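PDB 4TTR: dephospho-CoA kinase from Legionella pneumophila subsp. pneumophila, which probably catalyses the ATP-dependent phosphorylation of the 3'-hydroxyl of dephospho-CoA, the last step of coenzyme A biosynthesis. Local coordinates for residues 69-74 with 81-86; 58-63 with 99-104; 183-188 with 205-210. One frame throughout, in Å; residues are numbered along the deposited sequence.

Interaction 1: residues 69-74 with 81-86; sequences GSSVVL and RKRIRD. With PO4 (phosphate ion), chain C.
Ser71 OG receives the NE-H of Arg83 at 3.0 Å, a weak bond, with an N-H...O angle of 147°. The hydroxyl lies at the edge of the guanidinium, near its plane. Arg83 reaches it with CG anti to the backbone N (chi1 178°) and a chain extended as far as NE, which also lays its CD 3.3 Å from the carbonyl oxygen of Ser71. One residue further along each segment, the contact turns apolar and is buried. Val72 CG1 meets Ile84 CG1 at 3.9 Å, the two side chains crossing at about a right angle, and helix 59-68 closes over Ile84 through Ile64. The other branch of Ile84, CG2, lies 4.0 Å from O1 of a phosphate ion, probably taken up from the crystallisation liquor. Arg81 NH1 makes a weak hydrogen bond to O3 of the same phosphate and also bonds Thr54 OG1. A backbone bond between Val72 and Asp80 ties the loop from its far end. Gly69 leaves helix 59-68 with a positive phi (94°), and a short 3-10 turn then folds against the first turns of helix 81-90: a compact connection between successive helices of an all-helical region.

Interaction 2: residues 58-63 with 99-104; sequences TPCYQD and ESLLHP
Leu101 is the first residue of segment 99-104 to meet helix 59-63, and its two methyl groups divide the work. A chi1 of 175° carries CG to the side of the carbonyl carbon, and the side chain leans across the gap; CD1 comes within 3.5 Å of Asp63 OD2 and also touches the CB of that aspartate, while CD2 rests 4.0 Å from the carbonyl oxygen of Cys60. The aspartate and leucine side chains cross obliquely, one carboxylate oxygen against a methyl group, which is a van der Waals contact only.

Leu102 follows, and its tip bends toward the partner although its CB does not lead there. Its CD2 packs against Cys60 SG at 3.7 Å and is nearly as close to the CB. The sulfur points into the notch between the two leucines, with Leu101 CG 4.2 Å from Cys60 SG. The second methyl of Leu102, CD1, is turned instead to the bound phosphate, about 4 Å off, and the same side chain touches Thr54.

His103 stacks its ring on that of His134, tying helix 92-115 to another part of the chain. Pro104 cannot donate a backbone N-H to the preceding turn, and the helix kinks there.

The two short helical segments run antiparallel, at 172°, with their axes 10.6 Å apart. Helix 59-68 begins just where this contact does: Thr58 is its N-cap, OG1 accepting from Tyr61 N at 3.2 Å. Sulfur, methyl groups, an aspartate flank and backbone carbonyls meet with no polar bond between the segments, so the pairing probably rests on shape and exclusion of water, with the single charged group kept at the partly exposed border.

Interaction 3: residues 183-188 with 205-210; sequences ADDVLI and QKYLRE
The carboxylate of Asp185 and the ring of Tyr207 approach from opposite directions with their planes 73° apart. OD2 lies oblique to the ring, 4.0 Å from CE1 and 3.7 Å from OH, too far for a hydrogen bond. Elsewhere the ring meets Tyr121 edge-to-face and touches Leu142 of the neighbouring strand and Phe36 of helix 29-38. This is the border of the P-loop NTPase fold, where strand 185-188, the last of a parallel sheet ordered 2-3-1-4-5, is packed by the C-terminal helix 192-213. Helix 29-38 begins within the P-loop, at Lys29; through Phe36, Tyr207 joins the C-terminal helix to the helix that carries this predicted ATP-binding residue, and its side chain is about 12 Å from that of Lys29.

Beside the ring, Lys206 stretches out fully and brings its ammonium to OD1 of Asp185 in a salt bridge. The modelled separation of NZ and OD1, 2.5 Å, is very short, and its exact value is doubtful. Glu210 OE1 stays 5.8 Å from Asp185 OD2, so the lysine probably offsets the negative charge gathered here. A single water completes the link, donating to Asp185 OD2 at 2.7 Å and accepting from Lys206 NZ at 2.8 Å, so that both carboxylate oxygens are joined to one ammonium group.

Interactions 1 and 2 belong to one helical region, inserted between strands 42-45 and 122-125 of the sheet; their centres are 15 Å apart. Helix 59-68 enters interaction 2 at its start and leads into the loop of interaction 1 at its end; helices 81-90 and 92-115 then follow, so the short loop closed by interaction 1 falls within the longer one closed by interaction 2. The phosphate near Arg81 and Ile84 also lies beside Leu102, between the two. Interaction 3 comes later in sequence, on the opposite side of the chain's centre, where the sheet ends, its centre about 36 Å and 32 Å from theirs. The three thus lie in separate parts: the helical region and the nucleotide-binding core.

Interaction 1: residues 69-74 with 81-86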
loop_
_atom_site.group_PDB
_atom_site.type_symbol
_atom_site.label_atom_id
_atom_site.label_comp_id
_atom_site.label_asym_id
_atom_site.label_seq_id
_atom_site.Cartn_x
_atom_site.Cartn_y
_atom_site.Cartn_z
ATOM N N GLY A 69 -3.554 24.227 -0.520
ATOM C CA GLY A 69 -2.926 25.537 -0.503
ATOM C C GLY A 69 -1.419 25.466 -0.658
ATOM O O GLY A 69 -0.855 24.395 -0.859
ATOM N N SER A 70 -0.773 26.617 -0.535
ATOM C CA SER A 70 0.649 26.755 -0.821
ATOM C C SER A 70 1.558 25.967 0.120
ATOM O O SER A 70 2.722 25.734 -0.201
ATOM C CB SER A 70 1.033 28.235 -0.771
ATOM O OG SER A 70 0.612 28.826 0.448
ATOM N N SER A 71 1.038 25.556 1.276
ATOM C CA SER A 71 1.861 24.871 2.273
ATOM C C SER A 71 2.371 23.509 1.782
ATOM O O SER A 71 3.409 23.033 2.245
ATOM C CB SER A 71 1.081 24.688 3.586
ATOM O OG SER A 71 0.118 23.651 3.489
ATOM N N VAL A 72 1.657 22.888 0.845
ATOM C CA VAL A 72 2.058 21.568 0.352
ATOM C C VAL A 72 2.904 21.641 -0.919
ATOM O O VAL A 72 3.163 20.618 -1.550
ATOM C CB VAL A 72 0.834 20.662 0.077
ATOM C CG1 VAL A 72 0.036 20.446 1.361
ATOM C CG2 VAL A 72 -0.044 21.236 -1.018
ATOM N N VAL A 73 3.332 22.848 -1.286
ATOM C CA VAL A 73 4.233 23.045 -2.421
ATOM C C VAL A 73 5.641 23.357 -1.933
ATOM O O VAL A 73 5.869 24.398 -1.323
ATOM C CB VAL A 73 3.777 24.210 -3.337
ATOM C CG1 VAL A 73 4.281 23.995 -4.759
ATOM C CG2 VAL A 73 2.268 24.362 -3.323
ATOM N N LEU A 74 6.586 22.462 -2.199
ATOM C CA LEU A 74 7.982 22.727 -1.871
ATOM C C LEU A 74 8.524 23.838 -2.768
ATOM O O LEU A 74 7.908 24.178 -3.778
ATOM C CB LEU A 74 8.827 21.466 -2.032
ATOM C CG LEU A 74 8.464 20.272 -1.151
ATOM C CD1 LEU A 74 9.247 19.047 -1.592
ATOM C CD2 LEU A 74 8.731 20.578 0.312
ATOM N N ARG A 81 5.228 15.713 -0.009
ATOM C CA ARG A 81 4.522 14.460 0.217
ATOM C C ARG A 81 4.522 14.046 1.683
ATOM O O ARG A 81 3.572 13.419 2.150
ATOM C CB ARG A 81 5.132 13.360 -0.649
ATOM C CG ARG A 81 4.898 13.600 -2.128
ATOM C CD ARG A 81 5.422 12.469 -2.988
ATOM N NE ARG A 81 5.411 12.827 -4.406
ATOM C CZ ARG A 81 4.313 12.907 -5.152
ATOM N NH1 ARG A 81 3.120 12.665 -4.624
ATOM N NH2 ARG A 81 4.408 13.237 -6.432
ATOM N N LYS A 82 5.582 14.397 2.406
ATOM C CA LYS A 82 5.637 14.151 3.845
ATOM C C LYS A 82 4.501 14.907 4.521
ATOM O O LYS A 82 3.761 14.346 5.328
ATOM C CB LYS A 82 6.988 14.584 4.425
ATOM C CG LYS A 82 7.595 13.604 5.427
ATOM C CD LYS A 82 6.837 13.575 6.749
ATOM C CE LYS A 82 7.486 14.477 7.793
ATOM N NZ LYS A 82 6.758 14.440 9.095
ATOM N N ARG A 83 4.358 16.182 4.166
ATOM C CA ARG A 83 3.325 17.023 4.751
ATOM C C ARG A 83 1.939 16.499 4.412
ATOM O O ARG A 83 1.059 16.446 5.272
ATOM C CB ARG A 83 3.469 18.468 4.273
ATOM C CG ARG A 83 2.392 19.386 4.812
ATOM C CD ARG A 83 2.734 20.846 4.591
ATOM N NE ARG A 83 1.724 21.730 5.172
ATOM C CZ ARG A 83 1.719 22.147 6.436
ATOM N NH1 ARG A 83 2.672 21.766 7.280
ATOM N NH2 ARG A 83 0.754 22.946 6.860
ATOM N N ILE A 84 1.743 16.113 3.157
ATOM C CA ILE A 84 0.454 15.590 2.727
ATOM C C ILE A 84 0.113 14.324 3.513
ATOM O O ILE A 84 -1.015 14.175 3.980
ATOM C CB ILE A 84 0.440 15.316 1.209
ATOM C CG1 ILE A 84 0.422 16.652 0.463
ATOM C CG2 ILE A 84 -0.782 14.487 0.809
ATOM C CD1 ILE A 84 0.606 16.560 -1.042
ATOM N N ARG A 85 1.083 13.431 3.689
ATOM C CA ARG A 85 0.856 12.217 4.472
ATOM C C ARG A 85 0.427 12.544 5.900
ATOM O O ARG A 85 -0.486 11.916 6.436
ATOM C CB ARG A 85 2.111 11.341 4.499
ATOM C CG ARG A 85 2.195 10.370 3.337
ATOM C CD ARG A 85 3.409 9.453 3.436
ATOM N NE ARG A 85 4.498 9.890 2.560
ATOM C CZ ARG A 85 5.727 10.218 2.960
ATOM N NH1 ARG A 85 6.074 10.166 4.244
ATOM N NH2 ARG A 85 6.624 10.601 2.061
ATOM N N ASP A 86 1.082 13.528 6.507
ATOM C CA ASP A 86 0.716 13.975 7.849
ATOM C C ASP A 86 -0.729 14.458 7.884
ATOM O O ASP A 86 -1.459 14.178 8.833
ATOM C CB ASP A 86 1.644 15.098 8.326
ATOM C CG ASP A 86 3.078 14.635 8.517
ATOM O OD1 ASP A 86 3.313 13.410 8.556
ATOM O OD2 ASP A 86 3.973 15.499 8.635
HETATM P P PO4 C . 0.659 11.166 -2.622
HETATM O O1 PO4 C . 0.903 12.614 -2.272
HETATM O O2 PO4 C . -0.174 10.514 -1.543
HETATM O O3 PO4 C . 1.985 10.452 -2.738
HETATM O O4 PO4 C . -0.074 11.079 -3.940
#

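Interaction 2: residues 58-63 with 99-104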
loop_
_atom_site.group_PDB
_atom_site.type_symbol
_atom_site.label_atom_id
_atom_site.label_comp_id
_atom_site.label_asym_id
_atom_site.label_seq_id
_atom_site.Cartn_x
_atom_site.Cartn_y
_atom_site.Cartn_z
ATOM N N THR A 58 0.455 18.020 -13.475
ATOM C CA THR A 58 -0.642 17.119 -13.812
ATOM C C THR A 58 -1.921 17.735 -13.256
ATOM O O THR A 58 -1.856 18.583 -12.366
ATOM C CB THR A 58 -0.459 15.696 -13.229
ATOM O OG1 THR A 58 -0.334 15.770 -11.803
ATOM C CG2 THR A 58 0.771 15.024 -13.814
ATOM N N PRO A 59 -3.087 17.322 -13.777
ATOM C CA PRO A 59 -4.360 17.804 -13.225
ATOM C C PRO A 59 -4.497 17.572 -11.714
ATOM O O PRO A 59 -4.887 18.490 -10.990
ATOM C CB PRO A 59 -5.404 16.991 -13.993
ATOM C CG PRO A 59 -4.738 16.640 -15.276
ATOM C CD PRO A 59 -3.289 16.455 -14.952
ATOM N N CYS A 60 -4.171 16.371 -11.245
ATOM C CA CYS A 60 -4.317 16.047 -9.825
ATOM C C CYS A 60 -3.352 16.844 -8.958
ATOM O O CYS A 60 -3.690 17.242 -7.846
ATOM C CB CYS A 60 -4.110 14.550 -9.594
ATOM S SG CYS A 60 -5.488 13.549 -10.164
ATOM N N TYR A 61 -2.150 17.065 -9.470
ATOM C CA TYR A 61 -1.173 17.923 -8.815
ATOM C C TYR A 61 -1.754 19.322 -8.600
ATOM O O TYR A 61 -1.593 19.917 -7.532
ATOM C CB TYR A 61 0.100 17.964 -9.660
ATOM C CG TYR A 61 1.065 19.089 -9.389
ATOM C CD1 TYR A 61 0.853 20.356 -9.922
ATOM C CD2 TYR A 61 2.220 18.875 -8.646
ATOM C CE1 TYR A 61 1.750 21.383 -9.702
ATOM C CE2 TYR A 61 3.122 19.899 -8.415
ATOM C CZ TYR A 61 2.884 21.150 -8.951
ATOM O OH TYR A 61 3.774 22.174 -8.733
ATOM N N GLN A 62 -2.447 19.829 -9.614
ATOM C CA GLN A 62 -3.048 21.155 -9.552
ATOM C C GLN A 62 -4.182 21.212 -8.528
ATOM O O GLN A 62 -4.286 22.172 -7.765
ATOM C CB GLN A 62 -3.561 21.569 -10.935
ATOM C CG GLN A 62 -2.443 21.851 -11.945
ATOM C CD GLN A 62 -2.900 21.768 -13.395
ATOM O OE1 GLN A 62 -4.051 21.441 -13.681
ATOM N NE2 GLN A 62 -1.991 22.068 -14.317
ATOM N N ASP A 63 -5.027 20.185 -8.513
ATOM C CA ASP A 63 -6.169 20.147 -7.604
ATOM C C ASP A 63 -5.726 19.996 -6.151
ATOM O O ASP A 63 -6.347 20.550 -5.246
ATOM C CB ASP A 63 -7.114 19.005 -7.972
ATOM C CG ASP A 63 -7.697 19.150 -9.363
ATOM O OD1 ASP A 63 -7.704 20.278 -9.901
ATOM O OD2 ASP A 63 -8.158 18.131 -9.917
ATOM N N GLU A 99 -8.443 10.404 -1.822
ATOM C CA GLU A 99 -8.664 9.087 -2.400
ATOM C C GLU A 99 -9.710 9.184 -3.508
ATOM O O GLU A 99 -9.598 8.515 -4.533
ATOM C CB GLU A 99 -9.093 8.086 -1.320
ATOM C CG GLU A 99 -8.982 6.621 -1.740
ATOM C CD GLU A 99 -10.139 6.152 -2.602
ATOM O OE1 GLU A 99 -11.254 6.684 -2.435
ATOM O OE2 GLU A 99 -9.936 5.249 -3.445
ATOM N N SER A 100 -10.716 10.031 -3.310
ATOM C CA SER A 100 -11.745 10.231 -4.326
ATOM C C SER A 100 -11.174 10.921 -5.558
ATOM O O SER A 100 -11.573 10.621 -6.680
ATOM C CB SER A 100 -12.906 11.055 -3.775
ATOM O OG SER A 100 -13.507 10.412 -2.667
ATOM N N LEU A 101 -10.246 11.849 -5.341
ATOM C CA LEU A 101 -9.629 12.591 -6.434
ATOM C C LEU A 101 -8.785 11.680 -7.316
ATOM O O LEU A 101 -8.849 11.756 -8.539
ATOM C CB LEU A 101 -8.757 13.728 -5.888
ATOM C CG LEU A 101 -7.953 14.525 -6.926
ATOM C CD1 LEU A 101 -8.851 15.483 -7.689
ATOM C CD2 LEU A 101 -6.806 15.270 -6.265
ATOM N N LEU A 102 -7.993 10.820 -6.683
ATOM C CA LEU A 102 -7.009 10.014 -7.393
ATOM C C LEU A 102 -7.567 8.693 -7.914
ATOM O O LEU A 102 -7.015 8.116 -8.847
ATOM C CB LEU A 102 -5.816 9.730 -6.481
ATOM C CG LEU A 102 -5.029 10.954 -6.010
ATOM C CD1 LEU A 102 -4.035 10.554 -4.933
ATOM C CD2 LEU A 102 -4.319 11.627 -7.172
ATOM N N HIS A 103 -8.654 8.216 -7.317
ATOM C CA HIS A 103 -9.177 6.887 -7.634
ATOM C C HIS A 103 -9.457 6.665 -9.126
ATOM O O HIS A 103 -9.065 5.635 -9.671
ATOM C CB HIS A 103 -10.454 6.610 -6.833
ATOM C CG HIS A 103 -11.295 5.514 -7.412
ATOM N ND1 HIS A 103 -10.844 4.216 -7.529
ATOM C CD2 HIS A 103 -12.549 5.524 -7.922
ATOM C CE1 HIS A 103 -11.789 3.473 -8.078
ATOM N NE2 HIS A 103 -12.834 4.242 -8.326
ATOM N N PRO A 104 -10.126 7.627 -9.792
ATOM C CA PRO A 104 -10.442 7.451 -11.217
ATOM C C PRO A 104 -9.213 7.295 -12.107
ATOM O O PRO A 104 -9.207 6.431 -12.983
ATOM C CB PRO A 104 -11.191 8.739 -11.571
ATOM C CG PRO A 104 -11.718 9.241 -10.281
ATOM C CD PRO A 104 -10.690 8.881 -9.267
#

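Interaction 3: residues 183-188 with 205-210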
loop_
_atom_site.group_PDB
_atom_site.type_symbol
_atom_site.label_atom_id
_atom_site.label_comp_id
_atom_site.label_asym_id
_atom_site.label_seq_id
_atom_site.Cartn_x
_atom_site.Cartn_y
_atom_site.Cartn_z
ATOM N N ALA A 183 -9.192 -9.723 5.664
ATOM C CA ALA A 183 -8.052 -10.279 4.950
ATOM C C ALA A 183 -8.169 -11.794 4.840
ATOM O O ALA A 183 -8.549 -12.467 5.797
ATOM C CB ALA A 183 -6.756 -9.898 5.644
ATOM N N ASP A 184 -7.846 -12.324 3.664
ATOM C CA ASP A 184 -7.877 -13.764 3.440
ATOM C C ASP A 184 -6.632 -14.407 4.023
ATOM O O ASP A 184 -6.674 -15.529 4.520
ATOM C CB ASP A 184 -7.997 -14.069 1.948
ATOM C CG ASP A 184 -9.246 -13.474 1.342
ATOM O OD1 ASP A 184 -10.332 -14.054 1.556
ATOM O OD2 ASP A 184 -9.148 -12.420 0.673
ATOM N N ASP A 185 -5.526 -13.675 3.974
ATOM C CA ASP A 185 -4.282 -14.127 4.576
ATOM C C ASP A 185 -3.590 -12.977 5.293
ATOM O O ASP A 185 -3.564 -11.847 4.802
ATOM C CB ASP A 185 -3.358 -14.722 3.515
ATOM C CG ASP A 185 -3.992 -15.887 2.782
ATOM O OD1 ASP A 185 -4.038 -16.999 3.355
ATOM O OD2 ASP A 185 -4.446 -15.691 1.636
ATOM N N VAL A 186 -3.052 -13.281 6.470
ATOM C CA VAL A 186 -2.283 -12.333 7.254
ATOM C C VAL A 186 -0.866 -12.867 7.427
ATOM O O VAL A 186 -0.661 -13.927 8.014
ATOM C CB VAL A 186 -2.926 -12.087 8.629
ATOM C CG1 VAL A 186 -2.062 -11.158 9.475
ATOM C CG2 VAL A 186 -4.330 -11.517 8.463
ATOM N N LEU A 187 0.105 -12.127 6.905
ATOM C CA LEU A 187 1.509 -12.482 7.046
ATOM C C LEU A 187 2.095 -11.742 8.238
ATOM O O LEU A 187 2.322 -10.533 8.180
ATOM C CB LEU A 187 2.283 -12.140 5.769
ATOM C CG LEU A 187 3.627 -12.834 5.542
ATOM C CD1 LEU A 187 4.108 -12.539 4.129
ATOM C CD2 LEU A 187 4.677 -12.407 6.552
ATOM N N ILE A 188 2.314 -12.470 9.328
ATOM C CA ILE A 188 2.956 -11.900 10.502
ATOM C C ILE A 188 4.462 -11.885 10.264
ATOM O O ILE A 188 5.105 -12.932 10.253
ATOM C CB ILE A 188 2.628 -12.691 11.791
ATOM C CG1 ILE A 188 1.121 -12.957 11.888
ATOM C CG2 ILE A 188 3.122 -11.922 13.017
ATOM C CD1 ILE A 188 0.708 -13.798 13.085
ATOM N N GLN A 205 2.722 -20.186 -3.797
ATOM C CA GLN A 205 2.236 -21.495 -4.221
ATOM C C GLN A 205 0.731 -21.620 -3.989
ATOM O O GLN A 205 0.031 -22.277 -4.755
ATOM C CB GLN A 205 2.979 -22.614 -3.484
ATOM C CG GLN A 205 4.473 -22.670 -3.776
ATOM C CD GLN A 205 4.782 -22.910 -5.246
ATOM O OE1 GLN A 205 4.036 -23.595 -5.946
ATOM N NE2 GLN A 205 5.884 -22.340 -5.720
ATOM N N LYS A 206 0.232 -20.986 -2.933
ATOM C CA LYS A 206 -1.201 -20.977 -2.662
ATOM C C LYS A 206 -1.965 -20.221 -3.751
ATOM O O LYS A 206 -2.992 -20.688 -4.232
ATOM C CB LYS A 206 -1.475 -20.351 -1.298
ATOM C CG LYS A 206 -2.909 -20.472 -0.819
ATOM C CD LYS A 206 -3.132 -19.616 0.421
ATOM C CE LYS A 206 -4.382 -20.031 1.169
ATOM N NZ LYS A 206 -4.573 -19.234 2.408
ATOM N N TYR A 207 -1.458 -19.053 -4.138
ATOM C CA TYR A 207 -2.116 -18.230 -5.151
ATOM C C TYR A 207 -2.069 -18.884 -6.532
ATOM O O TYR A 207 -3.042 -18.821 -7.283
ATOM C CB TYR A 207 -1.474 -16.839 -5.214
ATOM C CG TYR A 207 -1.646 -16.012 -3.958
ATOM C CD1 TYR A 207 -2.827 -16.049 -3.231
ATOM C CD2 TYR A 207 -0.625 -15.191 -3.502
ATOM C CE1 TYR A 207 -2.985 -15.291 -2.087
ATOM C CE2 TYR A 207 -0.773 -14.432 -2.358
ATOM C CZ TYR A 207 -1.954 -14.485 -1.655
ATOM O OH TYR A 207 -2.103 -13.729 -0.512
ATOM N N LEU A 208 -0.938 -19.498 -6.871
ATOM C CA LEU A 208 -0.829 -20.269 -8.107
ATOM C C LEU A 208 -1.893 -21.360 -8.158
ATOM O O LEU A 208 -2.561 -21.543 -9.173
ATOM C CB LEU A 208 0.557 -20.906 -8.237
ATOM C CG LEU A 208 1.749 -20.017 -8.597
ATOM C CD1 LEU A 208 3.009 -20.864 -8.663
ATOM C CD2 LEU A 208 1.532 -19.285 -9.916
ATOM N N ARG A 209 -2.038 -22.081 -7.051
ATOM C CA ARG A 209 -2.993 -23.180 -6.969
ATOM C C ARG A 209 -4.421 -22.679 -7.166
ATOM O O ARG A 209 -5.170 -23.223 -7.973
ATOM C CB ARG A 209 -2.862 -23.897 -5.622
ATOM C CG ARG A 209 -3.656 -25.189 -5.523
ATOM C CD ARG A 209 -3.556 -25.818 -4.141
ATOM N NE ARG A 209 -4.273 -25.050 -3.128
ATOM C CZ ARG A 209 -5.598 -25.005 -3.019
ATOM N NH1 ARG A 209 -6.365 -25.677 -3.868
ATOM N NH2 ARG A 209 -6.159 -24.280 -2.064
ATOM N N GLU A 210 -4.791 -21.636 -6.433
ATOM C CA GLU A 210 -6.153 -21.116 -6.477
ATOM C C GLU A 210 -6.480 -20.402 -7.790
ATOM O O GLU A 210 -7.613 -20.464 -8.260
ATOM C CB GLU A 210 -6.388 -20.182 -5.290
ATOM C CG GLU A 210 -6.820 -20.925 -4.029
ATOM C CD GLU A 210 -6.648 -20.109 -2.760
ATOM O OE1 GLU A 210 -6.019 -19.031 -2.818
ATOM O OE2 GLU A 210 -7.142 -20.550 -1.698
HETATM O O HOH W 1 -6.287 -17.523 0.932
#